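PDB 6H8N: peptidoglycan-N-acetylmuramic acid deacetylase PdaC from Bacillus subtilis subsp. subtilis str. 168, which removes acetyl groups from N-acetylmuramic acid residues of peptidoglycan, a change that confers lysozyme resistance, and also deacetylates short chitin oligomers. Local coordinates for residues 14-19 and 156-161. The protein carries 1 engineered substitution. Numbering follows the deposited sequence. Where two conformers were deposited one is given.
Engineered in segment 14-19: Ser17 (natural residue Asp). With ZN (zinc ion), chain C; PO4 (phosphate ion), chain D.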
loop_
_atom_site.group_PDB
_atom_site.type_symbol
_atom_site.label_atom_id
_atom_site.label_comp_id
_atom_site.label_asym_id
_atom_site.label_seq_id
_atom_site.Cartn_x
_atom_site.Cartn_y
_atom_site.Cartn_z
ATOM N N LEU A 14 -1.723 4.498 4.728
ATOM C CA LEU A 14 -2.706 3.450 4.508
ATOM C C LEU A 14 -2.342 2.698 3.247
ATOM O O LEU A 14 -2.113 3.305 2.196
ATOM C CB LEU A 14 -4.102 4.044 4.353
ATOM C CG LEU A 14 -4.635 4.830 5.512
ATOM C CD1 LEU A 14 -6.021 5.338 5.199
ATOM C CD2 LEU A 14 -4.666 3.961 6.730
ATOM N N THR A 15 -2.291 1.383 3.338
ATOM C CA THR A 15 -1.909 0.566 2.202
ATOM C C THR A 15 -2.916 -0.550 2.005
ATOM O O THR A 15 -3.539 -1.047 2.967
ATOM C CB THR A 15 -0.492 -0.013 2.339
ATOM O OG1 THR A 15 -0.459 -1.082 3.295
ATOM C CG2 THR A 15 0.504 1.074 2.713
ATOM N N PHE A 16 -3.102 -0.917 0.739
ATOM C CA PHE A 16 -4.153 -1.834 0.330
ATOM C C PHE A 16 -3.578 -2.911 -0.565
ATOM O O PHE A 16 -3.057 -2.595 -1.638
ATOM C CB PHE A 16 -5.254 -1.092 -0.420
ATOM C CG PHE A 16 -5.929 -0.064 0.419
ATOM C CD1 PHE A 16 -6.919 -0.448 1.291
ATOM C CD2 PHE A 16 -5.578 1.265 0.354
ATOM C CE1 PHE A 16 -7.540 0.455 2.091
ATOM C CE2 PHE A 16 -6.185 2.198 1.163
ATOM C CZ PHE A 16 -7.178 1.793 2.043
ATOM N N SER A 17 -3.733 -4.166 -0.175
ATOM C CA SER A 17 -3.240 -5.296 -0.950
ATOM C C SER A 17 -4.386 -6.093 -1.541
ATOM O O SER A 17 -5.426 -6.260 -0.909
ATOM C CB SER A 17 -2.467 -6.246 -0.042
ATOM O OG SER A 17 -1.248 -5.661 0.373
ATOM N N ASP A 18 -4.158 -6.625 -2.741
ATOM C CA ASP A 18 -4.905 -7.725 -3.370
ATOM C C ASP A 18 -5.847 -7.288 -4.472
ATOM O O ASP A 18 -6.381 -8.145 -5.179
ATOM C CB ASP A 18 -5.682 -8.615 -2.391
ATOM C CG ASP A 18 -4.799 -9.359 -1.451
ATOM O OD1 ASP A 18 -3.591 -9.422 -1.687
ATOM O OD2 ASP A 18 -5.336 -9.839 -0.417
ATOM N N GLY A 19 -6.031 -5.995 -4.657
ATOM C CA GLY A 19 -6.854 -5.488 -5.746
ATOM C C GLY A 19 -6.038 -5.392 -7.031
ATOM O O GLY A 19 -4.904 -5.869 -7.107
ATOM N N ILE A 156 -0.369 0.897 7.645
ATOM C CA ILE A 156 -1.528 0.048 7.913
ATOM C C ILE A 156 -1.776 -0.835 6.704
ATOM O O ILE A 156 -1.727 -0.361 5.564
ATOM C CB ILE A 156 -2.775 0.909 8.197
ATOM C CG1 ILE A 156 -2.571 1.757 9.456
ATOM C CG2 ILE A 156 -4.008 0.039 8.346
ATOM C CD1 ILE A 156 -3.532 2.923 9.584
ATOM N N LEU A 157 -2.091 -2.111 6.945
ATOM C CA LEU A 157 -2.474 -3.065 5.898
ATOM C C LEU A 157 -3.968 -3.348 5.935
ATOM O O LEU A 157 -4.486 -3.845 6.941
ATOM C CB LEU A 157 -1.707 -4.371 6.078
ATOM C CG LEU A 157 -2.151 -5.579 5.246
ATOM C CD1 LEU A 157 -2.038 -5.262 3.759
ATOM C CD2 LEU A 157 -1.354 -6.820 5.626
ATOM N N ILE A 158 -4.653 -3.075 4.826
ATOM C CA ILE A 158 -6.034 -3.486 4.589
ATOM C C ILE A 158 -6.056 -4.217 3.252
ATOM O O ILE A 158 -5.267 -3.903 2.351
ATOM C CB ILE A 158 -6.948 -2.235 4.551
ATOM C CG1 ILE A 158 -6.937 -1.546 5.922
ATOM C CG2 ILE A 158 -8.366 -2.580 4.095
ATOM C CD1 ILE A 158 -7.589 -0.195 5.963
ATOM N N HIS A 159 -6.929 -5.207 3.105
ATOM C CA HIS A 159 -7.044 -5.932 1.839
ATOM C C HIS A 159 -8.277 -5.427 1.101
ATOM O O HIS A 159 -9.400 -5.633 1.563
ATOM C CB HIS A 159 -7.087 -7.438 2.111
ATOM C CG HIS A 159 -5.871 -7.921 2.843
ATOM N ND1 HIS A 159 -5.760 -7.890 4.220
ATOM C CD2 HIS A 159 -4.671 -8.369 2.392
ATOM C CE1 HIS A 159 -4.564 -8.325 4.581
ATOM N NE2 HIS A 159 -3.884 -8.620 3.488
ATOM N N ASP A 160 -8.086 -4.755 -0.047
ATOM C CA ASP A 160 -9.177 -4.006 -0.701
ATOM C C ASP A 160 -10.029 -4.869 -1.610
ATOM O O ASP A 160 -10.428 -4.414 -2.685
ATOM C CB ASP A 160 -8.688 -2.744 -1.440
ATOM C CG ASP A 160 -7.709 -3.028 -2.574
ATOM O OD1 ASP A 160 -6.738 -3.763 -2.346
ATOM O OD2 ASP A 160 -7.906 -2.455 -3.692
ATOM N N ILE A 161 -10.339 -6.093 -1.193
ATOM C CA ILE A 161 -11.167 -7.013 -1.960
ATOM C C ILE A 161 -12.431 -7.429 -1.219
ATOM O O ILE A 161 -13.214 -8.219 -1.755
ATOM C CB ILE A 161 -10.354 -8.247 -2.399
ATOM C CG1 ILE A 161 -9.775 -8.986 -1.196
ATOM C CG2 ILE A 161 -9.246 -7.800 -3.348
ATOM C CD1 ILE A 161 -9.226 -10.361 -1.548
HETATM ZN ZN ZN C . -2.141 -10.217 -0.651
HETATM P P PO4 D . -1.395 -10.618 2.234
HETATM O O1 PO4 D . -1.930 -11.933 2.862
HETATM O O2 PO4 D . -1.368 -9.570 3.333
HETATM O O3 PO4 D . -2.407 -10.183 1.227
HETATM O O4 PO4 D . -0.066 -10.887 1.601
HETATM O O HOH W 1 -4.573 -3.375 -3.864
#
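Asp18 and His159 meet beside a phosphate ion, probably from the crystallisation liquor: Asp18 OD1 binds the zinc ion at 1.9 Å, phosphate O3 is another zinc ligand, and His159 NE2 donates to phosphate O2 at 2.7 Å, almost straight (177°) and in the ring plane. His68 and His72 complete the zinc site, while His159 ND1 is hydrogen-bonded to Asp133, a second-shell partner of this probable proton donor. Asp18 OD2, which does not bind the zinc, sits 3.2 Å from His159 CD2, the carboxylate and ring planes 34° apart. Leu157 CD1 lies over one face of the imidazole, toward its rim, and also touches OG of Ser17, an engineered residue replacing the presumed proton-acceptor aspartate; that hydroxyl is hydrogen-bonded to Arg106.

Behind this site the strands run parallel, joined by backbone hydrogen bonds from Ile158 N to Thr15 O and from Ser17 N to Ile158 O. Ile156 O takes two donors, Thr15 N and Thr15 OG1, the hydroxyl placed between the backbone N and carbonyl carbon by chi1 74°; Thr15 OG1 to Ile156 O is 2.7 Å. Farther along, Asp160 N donates to Ser17 O from above the carbonyl plane. A water links Asp160 OD1, Phe16 O and Gly19 N, and Asp160 OD2 is held by Thr25.

On the other sheet face, Phe16 lies beside Ile158, Phe16 CE1 3.7 Å from Ile158 CB, and Leu14 beside Ile156. Helix 163-178 packs on this apolar face and helix 22-35 on Phe16, while strand 40-43 flanks 14-17 in the parallel sheet of the C-terminal polysaccharide deacetylase (NodB homology) domain.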